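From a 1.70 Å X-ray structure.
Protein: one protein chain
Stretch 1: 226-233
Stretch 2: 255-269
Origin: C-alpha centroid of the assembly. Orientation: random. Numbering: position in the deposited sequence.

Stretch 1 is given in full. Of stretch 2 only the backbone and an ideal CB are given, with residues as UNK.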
# COMPACT_ATOMS: atom_id res chain seq x y z
N VAL B 226 -15.42 -20.22 -5.05
CA VAL B 226 -14.95 -20.24 -6.44
C VAL B 226 -13.44 -20.04 -6.47
O VAL B 226 -12.82 -19.70 -5.44
CB VAL B 226 -15.62 -19.12 -7.30
CG1 VAL B 226 -17.10 -19.35 -7.37
CG2 VAL B 226 -15.36 -17.75 -6.71
N THR B 227 -12.82 -20.24 -7.64
CA THR B 227 -11.38 -20.07 -7.75
C THR B 227 -11.14 -19.06 -8.89
O THR B 227 -11.69 -19.21 -9.99
CB THR B 227 -10.70 -21.42 -8.08
OG1 THR B 227 -11.16 -22.41 -7.15
CG2 THR B 227 -9.16 -21.28 -8.01
N THR B 228 -10.30 -18.06 -8.62
CA THR B 228 -10.02 -16.99 -9.58
C THR B 228 -8.57 -17.00 -9.94
O THR B 228 -7.69 -17.25 -9.11
CB THR B 228 -10.48 -15.63 -8.98
OG1 THR B 228 -11.87 -15.73 -8.75
CG2 THR B 228 -10.21 -14.45 -9.91
N PHE B 229 -8.31 -16.74 -11.23
CA PHE B 229 -6.97 -16.84 -11.76
C PHE B 229 -6.30 -15.62 -12.31
O PHE B 229 -6.72 -15.09 -13.37
CB PHE B 229 -6.96 -17.90 -12.88
CG PHE B 229 -7.37 -19.27 -12.41
CD1 PHE B 229 -8.72 -19.63 -12.35
CD2 PHE B 229 -6.40 -20.16 -11.96
CE1 PHE B 229 -9.09 -20.87 -11.84
CE2 PHE B 229 -6.76 -21.40 -11.44
CZ PHE B 229 -8.11 -21.76 -11.38
N PRO B 230 -5.24 -15.13 -11.62
CA PRO B 230 -4.51 -13.96 -12.12
C PRO B 230 -3.69 -14.43 -13.34
O PRO B 230 -3.53 -15.65 -13.59
CB PRO B 230 -3.53 -13.61 -10.98
CG PRO B 230 -4.24 -14.12 -9.74
CD PRO B 230 -4.89 -15.45 -10.22
N LYS B 231 -3.10 -13.49 -14.08
CA LYS B 231 -2.25 -13.90 -15.19
C LYS B 231 -1.02 -14.63 -14.62
O LYS B 231 -0.53 -14.30 -13.53
CB LYS B 231 -1.80 -12.66 -15.98
CG LYS B 231 -2.89 -12.07 -16.83
CD LYS B 231 -2.97 -12.95 -18.10
CE LYS B 231 -3.89 -12.38 -19.13
NZ LYS B 231 -3.74 -13.19 -20.40
N PRO B 232 -0.50 -15.64 -15.33
CA PRO B 232 0.68 -16.37 -14.85
C PRO B 232 1.87 -15.40 -14.60
O PRO B 232 2.04 -14.40 -15.31
CB PRO B 232 0.99 -17.34 -16.02
CG PRO B 232 -0.35 -17.58 -16.63
CD PRO B 232 -1.03 -16.21 -16.59
N VAL B 233 2.69 -15.72 -13.61
CA VAL B 233 3.85 -14.91 -13.27
C VAL B 233 5.10 -15.65 -13.69
O VAL B 233 5.35 -16.76 -13.22
CB VAL B 233 3.89 -14.63 -11.70
CG1 VAL B 233 5.27 -14.15 -11.25
CG2 VAL B 233 2.82 -13.60 -11.37
N UNK B 255 -0.90 -22.52 -23.70
CA UNK B 255 -0.19 -22.85 -22.47
C UNK B 255 -0.88 -22.15 -21.30
O UNK B 255 -1.03 -22.72 -20.22
CB UNK B 255 1.28 -22.45 -22.56
N UNK B 256 -1.29 -20.90 -21.52
CA UNK B 256 -1.95 -20.13 -20.46
C UNK B 256 -3.21 -20.83 -19.98
O UNK B 256 -3.46 -20.95 -18.77
CB UNK B 256 -2.29 -18.72 -20.95
N UNK B 257 -4.02 -21.32 -20.91
CA UNK B 257 -5.23 -22.01 -20.47
C UNK B 257 -4.91 -23.34 -19.77
O UNK B 257 -5.66 -23.79 -18.89
CB UNK B 257 -6.15 -22.26 -21.67
N UNK B 258 -3.83 -23.99 -20.17
CA UNK B 258 -3.45 -25.25 -19.54
C UNK B 258 -2.95 -24.94 -18.11
O UNK B 258 -3.14 -25.73 -17.17
CB UNK B 258 -2.38 -25.97 -20.36
N UNK B 259 -2.29 -23.80 -17.97
CA UNK B 259 -1.79 -23.38 -16.63
C UNK B 259 -3.00 -23.25 -15.71
O UNK B 259 -3.01 -23.77 -14.60
CB UNK B 259 -1.01 -22.06 -16.70
N UNK B 260 -4.06 -22.58 -16.18
CA UNK B 260 -5.27 -22.43 -15.37
C UNK B 260 -5.90 -23.79 -15.09
O UNK B 260 -6.35 -24.05 -13.99
CB UNK B 260 -6.28 -21.52 -16.07
N UNK B 261 -5.97 -24.66 -16.10
CA UNK B 261 -6.58 -25.96 -15.89
C UNK B 261 -5.85 -26.79 -14.83
O UNK B 261 -6.49 -27.42 -13.96
CB UNK B 261 -6.62 -26.73 -17.21
N UNK B 262 -4.52 -26.82 -14.91
CA UNK B 262 -3.69 -27.59 -13.97
C UNK B 262 -3.81 -26.98 -12.57
O UNK B 262 -4.00 -27.71 -11.57
CB UNK B 262 -2.23 -27.61 -14.42
N UNK B 263 -3.70 -25.66 -12.49
CA UNK B 263 -3.84 -25.00 -11.17
C UNK B 263 -5.20 -25.33 -10.55
O UNK B 263 -5.30 -25.65 -9.37
CB UNK B 263 -3.68 -23.48 -11.30
N UNK B 264 -6.28 -25.28 -11.34
CA UNK B 264 -7.60 -25.57 -10.80
C UNK B 264 -7.72 -26.98 -10.23
O UNK B 264 -8.32 -27.18 -9.15
CB UNK B 264 -8.66 -25.37 -11.89
N UNK B 265 -7.15 -27.95 -10.94
CA UNK B 265 -7.21 -29.34 -10.48
C UNK B 265 -6.46 -29.48 -9.15
O UNK B 265 -6.89 -30.19 -8.26
CB UNK B 265 -6.62 -30.28 -11.53
N UNK B 266 -5.36 -28.74 -9.01
CA UNK B 266 -4.57 -28.81 -7.78
C UNK B 266 -5.28 -28.11 -6.62
O UNK B 266 -5.40 -28.67 -5.53
CB UNK B 266 -3.19 -28.19 -8.00
N UNK B 267 -5.74 -26.89 -6.84
CA UNK B 267 -6.40 -26.20 -5.73
C UNK B 267 -7.74 -26.83 -5.35
O UNK B 267 -8.12 -26.78 -4.18
CB UNK B 267 -6.61 -24.73 -6.09
N UNK B 268 -8.46 -27.42 -6.30
CA UNK B 268 -9.72 -28.11 -5.94
C UNK B 268 -9.38 -29.25 -4.96
O UNK B 268 -10.18 -29.56 -4.05
CB UNK B 268 -10.43 -28.65 -7.18
N UNK B 269 -8.25 -29.92 -5.15
CA UNK B 269 -7.86 -30.98 -4.21
C UNK B 269 -7.39 -30.42 -2.85
O UNK B 269 -7.76 -30.95 -1.79
CB UNK B 269 -6.75 -31.83 -4.83

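Stretch 2 is helical throughout, and its axis passes 9.9 Å from that of strand 226-230 at 145°, so the two run roughly antiparallel.

Position 255 has nothing of stretch 1 within 5.5 Å of its ideal CB, so any helix-compatible residue would suit; it is A255. At 256 CA-to-CB points toward stretch 1, with the ideal CB 4.9 Å from P232 CG, and the amine of K231 extends in this direction. An acidic or long polar side chain would suit. The residue is E256, extended with chi1 and chi2 both t, and its OE2 takes a hydrogen bond from K231 NZ at 2.7 Å within a salt bridge.

Positions 257 and 258 offer no neighbour in stretch 1, leaving the choice wide; they are R257 and E258. Position 259 points toward P232, its ideal CB 4.5 Å from P232 CG, which favours a modest apolar group. V259 places CG1 4.0 Å from P232 CG.

The ideal CB of 260 lies 4.3 Å from F229 CD2. The bond points sideways, so a long side chain could run along stretch 1 past F229 toward P232, and a large apolar or aromatic group is plausible. Y260 (chi1 m) sets CB over one face of the F229 ring; the two rings meet obliquely, with planes at 43°. Y260 OH gives a very short 2.5 Å hydrogen bond to E256 OE2, so that carboxylate oxygen serves both Y260 and K231. Water 2 donates to Y260 OH (2.9 Å) and to F229 O (2.8 Å), bridging the stretches.

Positions 261 and 262 point away, so stretch 1 sets no preference; they are R261 and I262.

At 263 the ideal CB is already 3.7 Å from F229 CE2, favouring a small residue. A263 fits, its methyl at the ring edge. Position 264 points sideways, its ideal CB 3.7 Å from F229 CZ; a flexible chain could pass the ring toward T227. K264 does, with CD 4.0 Å from T227 CB.

Positions 265 and 266 find nothing of stretch 1 within 5.5 Å of their ideal CBs, so any helix-compatible residue would do; they are R265 and I266. Position 267 points toward T227 CG2, 4.7 Å from its ideal CB, suiting a small apolar or hydroxyl residue. T267 places OG1 3.7 Å from T227 CG2. Position 268 points sideways, its ideal CB beyond 5.5 Å of stretch 1; a polar side chain could extend toward T227 OG1. D268 OD1 accepts a hydrogen bond from K264 NZ at 2.7 Å, part of a salt bridge, and OD2 accepts from water 1 at 2.6 Å; water 1 also hydrogen-bonds T227 OG1 (2.7 Å) and T267 OG1 (2.8 Å). Position 269 is equally unconstrained by stretch 1; it is V269.

Stretch 2 255-269: AEREVYRIAKRITDV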
# COMPACT_ATOMS: atom_id res chain seq x y z
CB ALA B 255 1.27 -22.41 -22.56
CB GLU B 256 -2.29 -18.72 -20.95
CG GLU B 256 -2.99 -17.86 -19.91
CD GLU B 256 -3.37 -16.52 -20.45
OE1 GLU B 256 -2.98 -16.22 -21.59
OE2 GLU B 256 -4.08 -15.78 -19.74
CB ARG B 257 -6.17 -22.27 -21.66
CG ARG B 257 -6.56 -21.00 -22.40
CD ARG B 257 -7.77 -21.18 -23.32
NE ARG B 257 -9.01 -21.16 -22.55
CZ ARG B 257 -9.72 -22.24 -22.21
NH1 ARG B 257 -9.34 -23.46 -22.59
NH2 ARG B 257 -10.81 -22.10 -21.47
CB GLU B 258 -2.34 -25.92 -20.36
CG GLU B 258 -1.82 -27.23 -19.81
CD GLU B 258 -2.81 -28.40 -19.98
OE1 GLU B 258 -2.39 -29.54 -19.72
OE2 GLU B 258 -3.99 -28.18 -20.35
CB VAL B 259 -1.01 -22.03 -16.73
CG1 VAL B 259 -0.88 -21.35 -15.32
CG2 VAL B 259 0.37 -22.29 -17.30
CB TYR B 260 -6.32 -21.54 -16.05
CG TYR B 260 -5.86 -20.13 -16.38
CD1 TYR B 260 -6.37 -19.43 -17.48
CD2 TYR B 260 -4.88 -19.49 -15.60
CE1 TYR B 260 -5.93 -18.15 -17.79
CE2 TYR B 260 -4.41 -18.21 -15.91
CZ TYR B 260 -4.93 -17.54 -17.00
OH TYR B 260 -4.42 -16.30 -17.32
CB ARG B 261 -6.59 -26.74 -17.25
CG ARG B 261 -7.38 -28.06 -17.21
CD ARG B 261 -7.16 -28.90 -18.50
NE ARG B 261 -5.84 -29.52 -18.56
CZ ARG B 261 -5.46 -30.57 -17.82
NH1 ARG B 261 -6.30 -31.12 -16.95
NH2 ARG B 261 -4.24 -31.08 -17.98
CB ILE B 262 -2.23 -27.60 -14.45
CG1 ILE B 262 -2.11 -28.59 -15.63
CG2 ILE B 262 -1.28 -28.04 -13.32
CD1 ILE B 262 -0.86 -28.51 -16.37
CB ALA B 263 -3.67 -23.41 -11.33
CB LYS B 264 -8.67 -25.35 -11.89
CG LYS B 264 -10.13 -25.66 -11.46
CD LYS B 264 -10.66 -24.67 -10.46
CE LYS B 264 -12.21 -24.63 -10.46
NZ LYS B 264 -12.84 -25.94 -10.07
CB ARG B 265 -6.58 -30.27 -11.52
CG ARG B 265 -7.55 -30.66 -12.65
CD ARG B 265 -6.82 -31.58 -13.62
NE ARG B 265 -7.71 -32.24 -14.57
CZ ARG B 265 -8.67 -33.09 -14.23
NH1 ARG B 265 -8.88 -33.39 -12.94
NH2 ARG B 265 -9.40 -33.66 -15.18
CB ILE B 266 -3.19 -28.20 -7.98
CG1 ILE B 266 -2.35 -29.15 -8.85
CG2 ILE B 266 -2.49 -27.99 -6.60
CD1 ILE B 266 -1.10 -28.49 -9.47
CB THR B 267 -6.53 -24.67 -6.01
OG1 THR B 267 -7.36 -24.45 -7.16
CG2 THR B 267 -5.13 -24.06 -6.25
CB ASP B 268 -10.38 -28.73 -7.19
CG ASP B 268 -11.14 -27.72 -8.02
OD1 ASP B 268 -11.54 -28.10 -9.15
OD2 ASP B 268 -11.36 -26.55 -7.58
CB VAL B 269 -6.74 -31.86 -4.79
CG1 VAL B 269 -6.22 -32.82 -3.71
CG2 VAL B 269 -7.30 -32.67 -5.99
O HOH W 1 -10.00 -24.67 -6.31
O HOH W 2 -5.88 -14.24 -15.87
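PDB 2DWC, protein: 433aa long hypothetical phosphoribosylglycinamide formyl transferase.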